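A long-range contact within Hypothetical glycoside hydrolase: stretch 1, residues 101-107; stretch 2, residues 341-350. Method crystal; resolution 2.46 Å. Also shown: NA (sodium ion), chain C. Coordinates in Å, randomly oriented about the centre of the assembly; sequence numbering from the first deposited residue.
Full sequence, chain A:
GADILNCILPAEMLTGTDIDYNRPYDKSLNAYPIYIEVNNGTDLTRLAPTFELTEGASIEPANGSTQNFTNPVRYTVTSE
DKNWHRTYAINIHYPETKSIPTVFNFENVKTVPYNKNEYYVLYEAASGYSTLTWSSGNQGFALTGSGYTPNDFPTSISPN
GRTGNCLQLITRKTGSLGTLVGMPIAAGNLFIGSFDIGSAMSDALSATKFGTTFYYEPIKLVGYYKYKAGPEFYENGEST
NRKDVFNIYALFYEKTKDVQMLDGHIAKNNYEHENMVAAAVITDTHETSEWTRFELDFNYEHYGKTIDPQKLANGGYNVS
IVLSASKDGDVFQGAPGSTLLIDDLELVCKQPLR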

# COMPACT_ATOMS: atom_id res chain seq x y z
N PRO A 101 14.16 3.97 -6.94
CA PRO A 101 13.86 5.39 -7.01
C PRO A 101 13.18 5.88 -5.74
O PRO A 101 12.58 5.07 -5.00
N THR A 102 13.29 7.18 -5.48
CA THR A 102 12.65 7.79 -4.32
C THR A 102 11.51 8.72 -4.70
O THR A 102 10.82 9.25 -3.82
N VAL A 103 11.31 8.90 -6.00
CA VAL A 103 10.22 9.71 -6.56
C VAL A 103 9.28 8.76 -7.31
O VAL A 103 9.75 7.97 -8.13
N PHE A 104 7.99 8.83 -7.03
CA PHE A 104 7.02 7.89 -7.59
C PHE A 104 5.93 8.66 -8.34
O PHE A 104 5.26 9.54 -7.77
N ASN A 105 5.78 8.32 -9.62
CA ASN A 105 4.93 9.05 -10.54
C ASN A 105 3.65 8.33 -10.93
O ASN A 105 2.70 8.96 -11.39
N PHE A 106 3.61 7.01 -10.76
CA PHE A 106 2.43 6.21 -11.09
C PHE A 106 2.04 6.29 -12.58
O PHE A 106 0.85 6.25 -12.92
N GLU A 107 3.04 6.40 -13.46
CA GLU A 107 2.80 6.53 -14.92
C GLU A 107 2.69 5.20 -15.62
O GLU A 107 2.05 5.10 -16.66
N LEU A 341 -6.99 8.74 -4.59
CA LEU A 341 -6.09 9.04 -5.68
C LEU A 341 -4.80 9.57 -5.07
O LEU A 341 -4.83 10.34 -4.14
N ILE A 342 -3.66 9.11 -5.58
CA ILE A 342 -2.37 9.58 -5.10
C ILE A 342 -1.51 9.94 -6.29
O ILE A 342 -1.53 9.26 -7.30
N ASP A 343 -0.74 11.01 -6.16
CA ASP A 343 0.18 11.41 -7.21
C ASP A 343 1.44 12.05 -6.62
O ASP A 343 1.44 12.51 -5.47
N ASP A 344 2.50 12.09 -7.44
CA ASP A 344 3.76 12.74 -7.10
C ASP A 344 4.21 12.46 -5.67
O ASP A 344 4.37 13.37 -4.85
N LEU A 345 4.39 11.18 -5.39
CA LEU A 345 4.85 10.70 -4.09
C LEU A 345 6.38 10.68 -4.07
O LEU A 345 7.01 10.23 -5.02
N GLU A 346 6.96 11.17 -2.98
CA GLU A 346 8.42 11.14 -2.82
C GLU A 346 8.82 10.73 -1.41
O GLU A 346 8.29 11.25 -0.43
N LEU A 347 9.75 9.78 -1.33
CA LEU A 347 10.42 9.43 -0.08
C LEU A 347 11.64 10.35 0.08
O LEU A 347 12.68 10.12 -0.53
N VAL A 348 11.49 11.41 0.87
CA VAL A 348 12.59 12.36 1.11
C VAL A 348 13.56 11.80 2.15
O VAL A 348 13.18 11.58 3.30
N CYS A 349 14.81 11.59 1.76
CA CYS A 349 15.79 10.92 2.61
C CYS A 349 16.90 11.84 3.09
O CYS A 349 17.04 12.97 2.62
N LYS A 350 17.68 11.34 4.05
CA LYS A 350 18.81 12.08 4.61
C LYS A 350 19.98 12.08 3.63
O LYS A 350 20.05 11.24 2.73

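The two stretches run antiparallel, their end-to-end directions 169° apart, and three backbone hydrogen bonds fix the register that positions the side chains. Phe104 and Leu345 form a hydrogen-bonded pair, with Phe104 N to Leu345 O at 2.6 Å and Leu345 N to Phe104 O at 3.0 Å; Leu347 N donates to Thr102 O at 2.8 Å. In the neighbouring non-hydrogen-bonded pair, Val103 and Glu346, the CA atoms come within 4.4 Å of each other.

This register sorts the side chains onto two faces. Phe104 and Leu345 share one, and both are buried. Phe104 adopts an m rotamer (chi1 -46°), and its ring atoms CD2 and CE2 lie along the opposing strand. Phe104 CD2 meets Leu345 CD2 at 3.7 Å, while Phe104 CE2 reaches Leu347 CB at 4.3 Å, so one ring spans two leucines. Leu345 and Leu347 are both t at chi1 and p at chi2. The CA-to-CB bond of Thr102, whose chi1 is p, points sideways: Thr102 CB is 4.4 Å from Leu347 CB, and Thr102 CG2 only just reaches Cys349 SG at 4.5 Å.

The second aromatic bump belongs to Phe106, whose CA-to-CB bond points toward the other stretch. Its backbone has positive phi (60°), and its chi1 is again m (-45°). The ring enters the hollow where the partner chain turns a corner at Asp344. Phe106 CZ abuts Leu345 CB at 3.7 Å, with that carbon at the ring edge and near its plane; Phe106 CE2 lies 4.1 Å from Ile342 CG2, and Phe106 CD2 is 3.6 Å from Ile342 O. The ring therefore touches residues before and after the corner. Leu345 packs against both phenylalanines, its CB and CD2 each lying near both rings. With 75 Å² covered by the other stretch, Phe106 has the largest such area of any residue here.

On the other face, Val103 (t) and Glu346 (t, t) make a looser pair. The extended glutamate brings its carboxylate carbon to the valine methyl, Val103 CG2 to Glu346 CD at 4.0 Å, a contact with no hydrogen bond across it.

Polar groups close the corner. A sodium ion joins the stretches, bound by Asn105 O at 2.3 Å, Asp343 OD1 at 2.5 Å and Glu107 OE2 at 2.9 Å, with one further ligand elsewhere in the structure. It bridges Asn105 O and Asp343 OD1, two oxygens 3.6 Å apart that it sees at roughly a right angle. Asp343 OD1 also accepts from Asp344 N at 2.9 Å, tying the turn to the metal site. The CA-to-CB bonds of Asn105 and Asp344 point away, yet both chi1 angles are m, and the side-chain ends come nearer the other stretch. Asn105 OD1 and Asp344 OD1 remain 3.9 Å apart, and a water beside the pair bridges them, donating to Asn105 OD1 at 3.0 Å and to Asp344 OD1 at 2.7 Å from its oxygen.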

# COMPACT_ATOMS: atom_id res chain seq x y z
CB PRO A 101 12.89 5.50 -8.19
CG PRO A 101 13.06 4.26 -8.97
CD PRO A 101 13.44 3.21 -7.98
CB THR A 102 13.67 8.54 -3.45
OG1 THR A 102 14.35 9.54 -4.23
CG2 THR A 102 14.68 7.54 -2.85
CB VAL A 103 10.77 10.82 -7.52
CG1 VAL A 103 9.65 11.63 -8.13
CG2 VAL A 103 11.73 11.74 -6.78
CB PHE A 104 6.44 6.96 -6.50
CG PHE A 104 7.49 6.38 -5.57
CD1 PHE A 104 8.42 5.46 -6.04
CD2 PHE A 104 7.57 6.79 -4.24
CE1 PHE A 104 9.41 4.95 -5.20
CE2 PHE A 104 8.56 6.27 -3.39
CZ PHE A 104 9.48 5.35 -3.87
CB ASN A 105 5.71 9.39 -11.81
CG ASN A 105 6.90 10.29 -11.55
OD1 ASN A 105 6.74 11.48 -11.26
ND2 ASN A 105 8.10 9.72 -11.62
CB PHE A 106 1.25 6.62 -10.19
CG PHE A 106 1.62 6.76 -8.74
CD1 PHE A 106 1.85 5.63 -7.96
CD2 PHE A 106 1.78 8.01 -8.16
CE1 PHE A 106 2.22 5.74 -6.63
CE2 PHE A 106 2.14 8.13 -6.82
CZ PHE A 106 2.35 6.99 -6.05
CB GLU A 107 3.94 7.31 -15.62
CG GLU A 107 4.14 8.75 -15.17
CD GLU A 107 2.91 9.65 -15.37
OE1 GLU A 107 2.01 9.32 -16.18
OE2 GLU A 107 2.86 10.71 -14.72
CB LEU A 341 -6.71 10.04 -6.68
CG LEU A 341 -8.05 9.64 -7.33
CD1 LEU A 341 -8.55 10.68 -8.32
CD2 LEU A 341 -7.97 8.27 -8.02
CB ILE A 342 -1.62 8.51 -4.27
CG1 ILE A 342 -2.49 8.01 -3.11
CG2 ILE A 342 -0.30 9.09 -3.71
CD1 ILE A 342 -2.81 9.11 -2.04
CB ASP A 343 -0.51 12.42 -8.12
CG ASP A 343 -0.00 12.36 -9.54
OD1 ASP A 343 0.99 11.65 -9.82
OD2 ASP A 343 -0.62 13.01 -10.40
CB ASP A 344 3.67 14.24 -7.38
CG ASP A 344 3.43 14.55 -8.84
OD1 ASP A 344 4.09 13.92 -9.69
OD2 ASP A 344 2.59 15.42 -9.15
CB LEU A 345 4.30 9.29 -3.86
CG LEU A 345 4.63 8.61 -2.54
CD1 LEU A 345 3.89 9.29 -1.37
CD2 LEU A 345 4.25 7.14 -2.66
CB GLU A 346 9.05 12.49 -3.16
CG GLU A 346 10.52 12.55 -2.79
CD GLU A 346 11.25 13.75 -3.35
OE1 GLU A 346 10.59 14.70 -3.81
OE2 GLU A 346 12.50 13.74 -3.32
CB LEU A 347 10.83 7.96 -0.11
CG LEU A 347 11.19 7.24 1.19
CD1 LEU A 347 10.02 7.16 2.15
CD2 LEU A 347 11.68 5.85 0.87
CB VAL A 348 12.08 13.73 1.60
CG1 VAL A 348 13.25 14.68 1.89
CG2 VAL A 348 11.09 14.33 0.59
CB CYS A 349 16.39 9.72 1.88
SG CYS A 349 15.16 8.48 1.50
CB LYS A 350 19.23 11.46 5.94
CG LYS A 350 20.15 12.33 6.78
CD LYS A 350 20.68 11.56 7.98
CE LYS A 350 21.56 12.43 8.87
NZ LYS A 350 22.16 11.67 10.00
NA NA C . 1.88 11.05 -12.03
O HOH W 1 6.71 13.54 -9.11